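Local coordinates for protein probable tRNA pseudouridine synthase D (Methanosarcina mazei, PDB 1Z2Z) that probably converts uridine 13 of transfer RNA into pseudouridine, as a member of the TruD family of pseudouridine synthases, at residues M244-L247 / E252-S255; L199-E204 / L237-A242; L26-E31 / E402-K407. One frame throughout, in Å; residues are numbered along the deposited sequence.

Contact 1: M244-L247 / E252-S255; sequences MNHL and EDYS
The imidazole of His246 meets Asp253 at its edge. NE2 donates to Asp253 OD2 at 2.8 Å, with the N-H pointing at the acceptor at 152°. The oxygen lies near the ring plane but is tilted 18° from it, and it uses its anti lone pair. The backbone O of Asp253 also sits at this edge, in plane, 3.8 Å from His246 CD2. Ring and carboxylate planes are moderately twisted against each other. The second flat group, the Tyr254 ring, is approached obliquely by Leu247. CD2 of Leu247 lies 3.8 Å from Tyr254 CD1, and the two side chains cross at about a right angle. The contact joins the last turns of helix 238-249 to the loop that leads on to helix 263-287, so the chain doubles back on its own helix. The CG of His246 stands anti to the backbone N (chi1 -178°), which carries the ring out to its His-carboxylate hydrogen bond. At its far end the Tyr254 ring is tethered within the loop: OH gives a hydrogen bond to Glu252 OE1 at 2.8 Å. Phe226 of helix 226-232 packs on both Leu247 and Tyr254, and Ala198 of helix 194-202 also touches the tyrosine.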
loop_
_atom_site.group_PDB
_atom_site.type_symbol
_atom_site.label_atom_id
_atom_site.label_comp_id
_atom_site.label_asym_id
_atom_site.label_seq_id
_atom_site.Cartn_x
_atom_site.Cartn_y
_atom_site.Cartn_z
HETATM N N MSE A 244 -14.262 -5.472 23.044
HETATM C CA MSE A 244 -14.756 -4.879 24.265
HETATM C C MSE A 244 -15.612 -5.889 25.008
HETATM O O MSE A 244 -15.607 -5.922 26.237
HETATM C CB MSE A 244 -15.545 -3.617 23.944
HETATM C CG MSE A 244 -14.703 -2.586 23.206
HETATM SE SE MSE A 244 -15.599 -0.902 22.935
HETATM C CE MSE A 244 -14.856 0.059 24.435
ATOM N N ASN A 245 -16.338 -6.723 24.269
ATOM C CA ASN A 245 -17.169 -7.736 24.913
ATOM C C ASN A 245 -16.315 -8.697 25.735
ATOM O O ASN A 245 -16.663 -9.024 26.868
ATOM C CB ASN A 245 -17.973 -8.524 23.876
ATOM C CG ASN A 245 -19.146 -7.742 23.333
ATOM O OD1 ASN A 245 -19.955 -7.207 24.095
ATOM N ND2 ASN A 245 -19.257 -7.678 22.010
ATOM N N HIS A 246 -15.201 -9.141 25.153
ATOM C CA HIS A 246 -14.271 -10.067 25.805
ATOM C C HIS A 246 -13.696 -9.443 27.058
ATOM O O HIS A 246 -13.174 -10.138 27.929
ATOM C CB HIS A 246 -13.111 -10.414 24.872
ATOM C CG HIS A 246 -12.140 -11.393 25.455
ATOM N ND1 HIS A 246 -12.380 -12.748 25.484
ATOM C CD2 HIS A 246 -10.940 -11.210 26.057
ATOM C CE1 HIS A 246 -11.370 -13.361 26.077
ATOM N NE2 HIS A 246 -10.484 -12.450 26.434
ATOM N N LEU A 247 -13.784 -8.124 27.132
ATOM C CA LEU A 247 -13.268 -7.394 28.272
ATOM C C LEU A 247 -14.337 -7.103 29.314
ATOM O O LEU A 247 -14.034 -6.539 30.363
ATOM C CB LEU A 247 -12.627 -6.091 27.800
ATOM C CG LEU A 247 -11.360 -6.267 26.960
ATOM C CD1 LEU A 247 -10.976 -4.934 26.338
ATOM C CD2 LEU A 247 -10.231 -6.803 27.829
ATOM N N GLU A 252 -9.335 -6.986 32.410
ATOM C CA GLU A 252 -7.878 -6.899 32.356
ATOM C C GLU A 252 -7.278 -8.014 31.511
ATOM O O GLU A 252 -6.085 -8.292 31.609
ATOM C CB GLU A 252 -7.285 -6.955 33.767
ATOM C CG GLU A 252 -7.724 -5.821 34.683
ATOM C CD GLU A 252 -7.296 -4.451 34.182
ATOM O OE1 GLU A 252 -7.814 -4.004 33.135
ATOM O OE2 GLU A 252 -6.435 -3.822 34.836
ATOM N N ASP A 253 -8.100 -8.649 30.680
ATOM C CA ASP A 253 -7.620 -9.738 29.834
ATOM C C ASP A 253 -7.276 -9.229 28.437
ATOM O O ASP A 253 -7.639 -9.835 27.422
ATOM C CB ASP A 253 -8.673 -10.849 29.754
ATOM C CG ASP A 253 -8.076 -12.196 29.363
ATOM O OD1 ASP A 253 -7.082 -12.616 29.997
ATOM O OD2 ASP A 253 -8.607 -12.841 28.434
ATOM N N TYR A 254 -6.569 -8.104 28.402
ATOM C CA TYR A 254 -6.146 -7.494 27.150
ATOM C C TYR A 254 -5.302 -8.482 26.350
ATOM O O TYR A 254 -5.278 -8.440 25.120
ATOM C CB TYR A 254 -5.345 -6.223 27.441
ATOM C CG TYR A 254 -6.097 -5.229 28.293
ATOM C CD1 TYR A 254 -7.198 -4.539 27.790
ATOM C CD2 TYR A 254 -5.736 -5.010 29.620
ATOM C CE1 TYR A 254 -7.927 -3.658 28.595
ATOM C CE2 TYR A 254 -6.456 -4.135 30.432
ATOM C CZ TYR A 254 -7.546 -3.463 29.917
ATOM O OH TYR A 254 -8.252 -2.606 30.729
ATOM N N SER A 255 -4.614 -9.382 27.046
ATOM C CA SER A 255 -3.777 -10.363 26.366
ATOM C C SER A 255 -4.583 -11.199 25.379
ATOM O O SER A 255 -4.192 -11.342 24.221
ATOM C CB SER A 255 -3.067 -11.277 27.384
ATOM O OG SER A 255 -3.962 -11.835 28.337
#

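Contact 2: L199-E204 / L237-A242; sequences LLYIAE and LGHERA
Tyr201 and Glu240 carry most of this contact between the end of helix 194-202 and the first turn of helix 238-249. The CG of Glu240 packs against the backbone O of Tyr201 at 3.3 Å, and against the O of Ile202 at 3.8 Å. A bend at chi2 (85°) turns the glutamate carboxylate back toward the tyrosine. OE1 of Glu240 then lies 3.5 Å from Tyr201 CE2, with ring and carboxylate planes 52° apart. The Tyr201 side chain crosses Glu240 at about a right angle. Its outer end reaches His239, whose CB sits in plane at the ring edge, 3.4 Å from Tyr201 OH. In the next shell, Phe269 meets the tyrosine ring edge-to-face. Arg217 forms a salt bridge with Glu240 OE2. Arg179 donates to the O of Tyr201, and Tyr233 OH pairs with the O of Ile202. Helices 194-202 and 238-249 thus pack together, and Arg217 brings in helix 213-223. A buried carboxylate set beside the carbonyl end of a helix would be electrostatically costly, and Arg217 probably offsets it, with at most a weak, longer-range contribution from Arg179.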
loop_
_atom_site.group_PDB
_atom_site.type_symbol
_atom_site.label_atom_id
_atom_site.label_comp_id
_atom_site.label_asym_id
_atom_site.label_seq_id
_atom_site.Cartn_x
_atom_site.Cartn_y
_atom_site.Cartn_z
ATOM N N LEU A 199 -5.859 -1.054 23.782
ATOM C CA LEU A 199 -6.518 0.244 23.852
ATOM C C LEU A 199 -6.305 1.072 22.590
ATOM O O LEU A 199 -7.215 1.763 22.139
ATOM C CB LEU A 199 -6.023 1.023 25.072
ATOM C CG LEU A 199 -6.953 1.080 26.291
ATOM C CD1 LEU A 199 -7.398 -0.321 26.706
ATOM C CD2 LEU A 199 -6.219 1.776 27.428
ATOM N N LEU A 200 -5.107 1.002 22.022
ATOM C CA LEU A 200 -4.798 1.750 20.810
ATOM C C LEU A 200 -5.702 1.351 19.649
ATOM O O LEU A 200 -5.888 2.124 18.711
ATOM C CB LEU A 200 -3.338 1.529 20.406
ATOM C CG LEU A 200 -2.240 2.170 21.260
ATOM C CD1 LEU A 200 -0.880 1.651 20.823
ATOM C CD2 LEU A 200 -2.307 3.682 21.128
ATOM N N TYR A 201 -6.255 0.142 19.709
ATOM C CA TYR A 201 -7.127 -0.364 18.649
ATOM C C TYR A 201 -8.591 -0.177 19.029
ATOM O O TYR A 201 -9.414 0.225 18.210
ATOM C CB TYR A 201 -6.842 -1.852 18.398
ATOM C CG TYR A 201 -7.535 -2.422 17.179
ATOM C CD1 TYR A 201 -7.013 -2.230 15.901
ATOM C CD2 TYR A 201 -8.741 -3.106 17.297
ATOM C CE1 TYR A 201 -7.679 -2.702 14.771
ATOM C CE2 TYR A 201 -9.415 -3.577 16.174
ATOM C CZ TYR A 201 -8.881 -3.368 14.914
ATOM O OH TYR A 201 -9.569 -3.797 13.803
ATOM N N ILE A 202 -8.913 -0.474 20.279
ATOM C CA ILE A 202 -10.279 -0.326 20.752
ATOM C C ILE A 202 -10.682 1.150 20.729
ATOM O O ILE A 202 -11.731 1.504 20.187
ATOM C CB ILE A 202 -10.411 -0.872 22.178
ATOM C CG1 ILE A 202 -10.073 -2.370 22.175
ATOM C CG2 ILE A 202 -11.807 -0.589 22.708
ATOM C CD1 ILE A 202 -9.862 -2.975 23.550
ATOM N N ALA A 203 -9.832 1.995 21.316
ATOM C CA ALA A 203 -10.046 3.439 21.387
ATOM C C ALA A 203 -9.057 4.172 20.473
ATOM O O ALA A 203 -8.793 3.726 19.360
ATOM C CB ALA A 203 -9.885 3.915 22.827
ATOM N N GLU A 204 -8.515 5.295 20.938
ATOM C CA GLU A 204 -7.554 6.072 20.149
ATOM C C GLU A 204 -8.161 6.670 18.886
ATOM O O GLU A 204 -8.057 6.096 17.803
ATOM C CB GLU A 204 -6.360 5.212 19.738
ATOM C CG GLU A 204 -5.337 5.988 18.919
ATOM C CD GLU A 204 -4.237 6.594 19.773
ATOM O OE1 GLU A 204 -4.526 7.056 20.900
ATOM O OE2 GLU A 204 -3.083 6.611 19.298
ATOM N N LEU A 237 -17.954 -0.967 13.258
ATOM C CA LEU A 237 -16.708 -1.449 13.872
ATOM C C LEU A 237 -16.903 -2.770 14.619
ATOM O O LEU A 237 -16.955 -2.802 15.849
ATOM C CB LEU A 237 -16.164 -0.396 14.842
ATOM C CG LEU A 237 -15.943 0.991 14.247
ATOM C CD1 LEU A 237 -15.651 1.999 15.343
ATOM C CD2 LEU A 237 -14.812 0.920 13.239
ATOM N N GLY A 238 -17.005 -3.856 13.861
ATOM C CA GLY A 238 -17.191 -5.162 14.463
ATOM C C GLY A 238 -16.013 -5.619 15.304
ATOM O O GLY A 238 -16.211 -6.127 16.401
ATOM N N HIS A 239 -14.794 -5.439 14.797
ATOM C CA HIS A 239 -13.585 -5.843 15.509
ATOM C C HIS A 239 -13.430 -5.159 16.868
ATOM O O HIS A 239 -13.093 -5.804 17.862
ATOM C CB HIS A 239 -12.336 -5.566 14.662
ATOM C CG HIS A 239 -12.320 -6.271 13.339
ATOM N ND1 HIS A 239 -12.751 -7.571 13.178
ATOM C CD2 HIS A 239 -11.891 -5.866 12.118
ATOM C CE1 HIS A 239 -12.589 -7.935 11.919
ATOM N NE2 HIS A 239 -12.069 -6.918 11.254
ATOM N N GLU A 240 -13.663 -3.854 16.919
ATOM C CA GLU A 240 -13.542 -3.135 18.180
ATOM C C GLU A 240 -14.600 -3.615 19.158
ATOM O O GLU A 240 -14.322 -3.811 20.339
ATOM C CB GLU A 240 -13.689 -1.622 17.972
ATOM C CG GLU A 240 -12.451 -0.932 17.406
ATOM C CD GLU A 240 -12.361 -0.996 15.891
ATOM O OE1 GLU A 240 -12.471 -2.103 15.319
ATOM O OE2 GLU A 240 -12.169 0.069 15.267
ATOM N N ARG A 241 -15.819 -3.804 18.666
ATOM C CA ARG A 241 -16.908 -4.257 19.527
ATOM C C ARG A 241 -16.607 -5.649 20.092
ATOM O O ARG A 241 -16.705 -5.880 21.299
ATOM C CB ARG A 241 -18.250 -4.269 18.755
ATOM C CG ARG A 241 -18.854 -2.877 18.455
ATOM C CD ARG A 241 -20.148 -2.954 17.619
ATOM N NE ARG A 241 -21.176 -3.809 18.225
ATOM C CZ ARG A 241 -21.856 -4.759 17.574
ATOM N NH1 ARG A 241 -22.768 -5.487 18.212
ATOM N NH2 ARG A 241 -21.620 -4.996 16.287
ATOM N N ALA A 242 -16.221 -6.566 19.217
ATOM C CA ALA A 242 -15.928 -7.929 19.634
ATOM C C ALA A 242 -14.929 -7.963 20.784
ATOM O O ALA A 242 -15.053 -8.777 21.707
ATOM C CB ALA A 242 -15.398 -8.734 18.452
#

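Contact 3: L26-E31 / E402-K407; sequences LRQEIE and ELNPGK
Gln28 reaches across to Leu403 and Asn404 with the two halves of its amide. Its chain is extended beyond CG, which brings the carboxamide up against the opposite loop. OE1 of Gln28 accepts a hydrogen bond from Asn404 ND2 at 2.7 Å, with an N-H to acceptor angle of 159°. The donor lies in the carbonyl plane of the glutamine, on a lone pair. The oxygen in turn lies only 7° out of the asparagine amide plane. Even so, the two amides are twisted 56° against each other. The NE2 of Gln28 faces the leucine instead, 3.8 Å from Leu403 CB and nearer still to CD2. With an alanine here, Asn404 ND2 would probably lose its acceptor from residues 26-31, with Asp401 as its remaining partner, and the Leu403 CD2 methyl would lose part of its cover, with Glu29 still against it. Both loops are connections at strand ends of the large mixed sheet: residues 26-31 lead into strand 33-39, and residues 402-407 connect the antiparallel strands 398-400 and 408-417. Strand 130-142 pairs with 33-39 and with 408-417, and its Arg140 touches Gln28 and Asn404 alike. Next in sequence, Glu29 adds its aliphatic part. Its CG packs on Leu403 CD2, and the side chain bends at chi2, with OE1 of Glu29 3.7 Å from that methyl. Asn404 is also held from its own side, where ND2 donates to Asp401 OD2. It opens a type II turn closed by Lys407 N to Asn404 O at 3.2 Å, with Gly406 at the position whose positive phi suits glycine.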
loop_
_atom_site.group_PDB
_atom_site.type_symbol
_atom_site.label_atom_id
_atom_site.label_comp_id
_atom_site.label_asym_id
_atom_site.label_seq_id
_atom_site.Cartn_x
_atom_site.Cartn_y
_atom_site.Cartn_z
ATOM N N LEU A 26 -4.859 16.626 -6.474
ATOM C CA LEU A 26 -5.265 15.529 -7.351
ATOM C C LEU A 26 -6.762 15.214 -7.298
ATOM O O LEU A 26 -7.474 15.667 -6.402
ATOM C CB LEU A 26 -4.487 14.261 -6.999
ATOM C CG LEU A 26 -2.962 14.267 -6.880
ATOM C CD1 LEU A 26 -2.525 12.815 -6.661
ATOM C CD2 LEU A 26 -2.294 14.846 -8.131
ATOM N N ARG A 27 -7.233 14.431 -8.263
ATOM C CA ARG A 27 -8.637 14.062 -8.300
ATOM C C ARG A 27 -9.528 15.296 -8.385
ATOM O O ARG A 27 -10.642 15.305 -7.852
ATOM C CB ARG A 27 -9.027 13.270 -7.042
ATOM C CG ARG A 27 -8.884 11.752 -7.120
ATOM C CD ARG A 27 -7.561 11.293 -6.549
ATOM N NE ARG A 27 -7.625 9.976 -5.902
ATOM C CZ ARG A 27 -7.772 8.813 -6.537
ATOM N NH1 ARG A 27 -7.881 8.765 -7.852
ATOM N NH2 ARG A 27 -7.786 7.679 -5.859
ATOM N N GLN A 28 -9.045 16.347 -9.033
ATOM C CA GLN A 28 -9.866 17.542 -9.138
ATOM C C GLN A 28 -10.997 17.235 -10.111
ATOM O O GLN A 28 -12.120 17.717 -9.959
ATOM C CB GLN A 28 -9.059 18.740 -9.638
ATOM C CG GLN A 28 -9.546 20.045 -9.006
ATOM C CD GLN A 28 -9.163 21.271 -9.797
ATOM O OE1 GLN A 28 -7.986 21.516 -10.061
ATOM N NE2 GLN A 28 -10.163 22.057 -10.178
ATOM N N GLU A 29 -10.687 16.411 -11.105
ATOM C CA GLU A 29 -11.657 16.000 -12.104
ATOM C C GLU A 29 -11.541 14.509 -12.362
ATOM O O GLU A 29 -10.456 14.007 -12.622
ATOM C CB GLU A 29 -11.438 16.791 -13.389
ATOM C CG GLU A 29 -11.876 18.212 -13.217
ATOM C CD GLU A 29 -13.314 18.270 -12.783
ATOM O OE1 GLU A 29 -13.713 19.257 -12.101
ATOM O OE2 GLU A 29 -14.050 17.308 -13.141
ATOM N N ILE A 30 -12.667 13.807 -12.288
ATOM C CA ILE A 30 -12.682 12.368 -12.496
ATOM C C ILE A 30 -11.602 11.955 -13.499
ATOM O O ILE A 30 -10.752 11.142 -13.174
ATOM C CB ILE A 30 -14.072 11.897 -12.980
ATOM C CG1 ILE A 30 -15.173 12.596 -12.169
ATOM C CG2 ILE A 30 -14.207 10.401 -12.807
ATOM C CD1 ILE A 30 -15.170 12.291 -10.680
ATOM N N GLU A 31 -11.593 12.530 -14.694
ATOM C CA GLU A 31 -10.573 12.140 -15.657
ATOM C C GLU A 31 -9.118 12.462 -15.244
ATOM O O GLU A 31 -8.184 12.132 -15.971
ATOM C CB GLU A 31 -10.854 12.760 -17.034
ATOM C CG GLU A 31 -12.040 12.162 -17.798
ATOM C CD GLU A 31 -13.384 12.465 -17.145
ATOM O OE1 GLU A 31 -13.468 13.458 -16.376
ATOM O OE2 GLU A 31 -14.360 11.718 -17.413
ATOM N N GLU A 402 -6.307 24.605 -17.439
ATOM C CA GLU A 402 -7.499 25.401 -17.624
ATOM C C GLU A 402 -8.250 25.585 -16.301
ATOM O O GLU A 402 -8.506 26.710 -15.883
ATOM C CB GLU A 402 -8.416 24.713 -18.635
ATOM C CG GLU A 402 -7.694 23.996 -19.789
ATOM C CD GLU A 402 -6.910 22.747 -19.356
ATOM O OE1 GLU A 402 -7.484 21.851 -18.679
ATOM O OE2 GLU A 402 -5.711 22.661 -19.714
ATOM N N LEU A 403 -8.605 24.487 -15.639
ATOM C CA LEU A 403 -9.344 24.587 -14.385
ATOM C C LEU A 403 -8.766 25.554 -13.366
ATOM O O LEU A 403 -9.493 26.055 -12.516
ATOM C CB LEU A 403 -9.475 23.223 -13.724
ATOM C CG LEU A 403 -10.527 22.246 -14.234
ATOM C CD1 LEU A 403 -10.081 21.574 -15.523
ATOM C CD2 LEU A 403 -10.745 21.218 -13.137
ATOM N N ASN A 404 -7.459 25.802 -13.436
ATOM C CA ASN A 404 -6.803 26.718 -12.502
ATOM C C ASN A 404 -5.928 27.690 -13.273
ATOM O O ASN A 404 -4.736 27.443 -13.465
ATOM C CB ASN A 404 -5.931 25.953 -11.503
ATOM C CG ASN A 404 -6.729 24.988 -10.645
ATOM O OD1 ASN A 404 -7.440 25.393 -9.717
ATOM N ND2 ASN A 404 -6.619 23.697 -10.954
ATOM N N PRO A 405 -6.510 28.824 -13.710
ATOM C CA PRO A 405 -5.811 29.865 -14.473
ATOM C C PRO A 405 -4.649 30.500 -13.707
ATOM O O PRO A 405 -4.818 30.971 -12.577
ATOM C CB PRO A 405 -6.926 30.848 -14.794
ATOM C CG PRO A 405 -7.825 30.725 -13.605
ATOM C CD PRO A 405 -7.882 29.250 -13.370
ATOM N N GLY A 406 -3.471 30.502 -14.336
ATOM C CA GLY A 406 -2.280 31.062 -13.722
ATOM C C GLY A 406 -1.382 29.983 -13.137
ATOM O O GLY A 406 -0.179 30.199 -12.943
ATOM N N LYS A 407 -1.970 28.819 -12.846
ATOM C CA LYS A 407 -1.232 27.678 -12.280
ATOM C C LYS A 407 -0.923 26.677 -13.381
ATOM O O LYS A 407 -1.445 26.773 -14.492
ATOM C CB LYS A 407 -2.050 26.950 -11.206
ATOM C CG LYS A 407 -2.868 27.830 -10.278
ATOM C CD LYS A 407 -2.032 28.600 -9.285
ATOM C CE LYS A 407 -2.905 29.608 -8.537
ATOM N NZ LYS A 407 -4.090 28.991 -7.857
#

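How the contacts relate
Contacts 1 and 2 are neighbours, with centres 11 Å apart, and both use helix 238-249. Contact 2 involves its first turn and contact 1 its last turns. They touch through apolar atoms: Met244 CG lies 3.6 Å from Ile202 CG2, and Leu247 CD1 the same distance from Ile202 CD1. Contact 3 lies in a separate part of the molecule. Its centre is about 39 Å from that of contact 2 and 49 Å from that of contact 1. Both of those are nested within the long chain loop that contact 3 closes. Contact 3 also has a link to the active site: Arg27, next to Gln28, forms a salt bridge with Asp86, the predicted nucleophile.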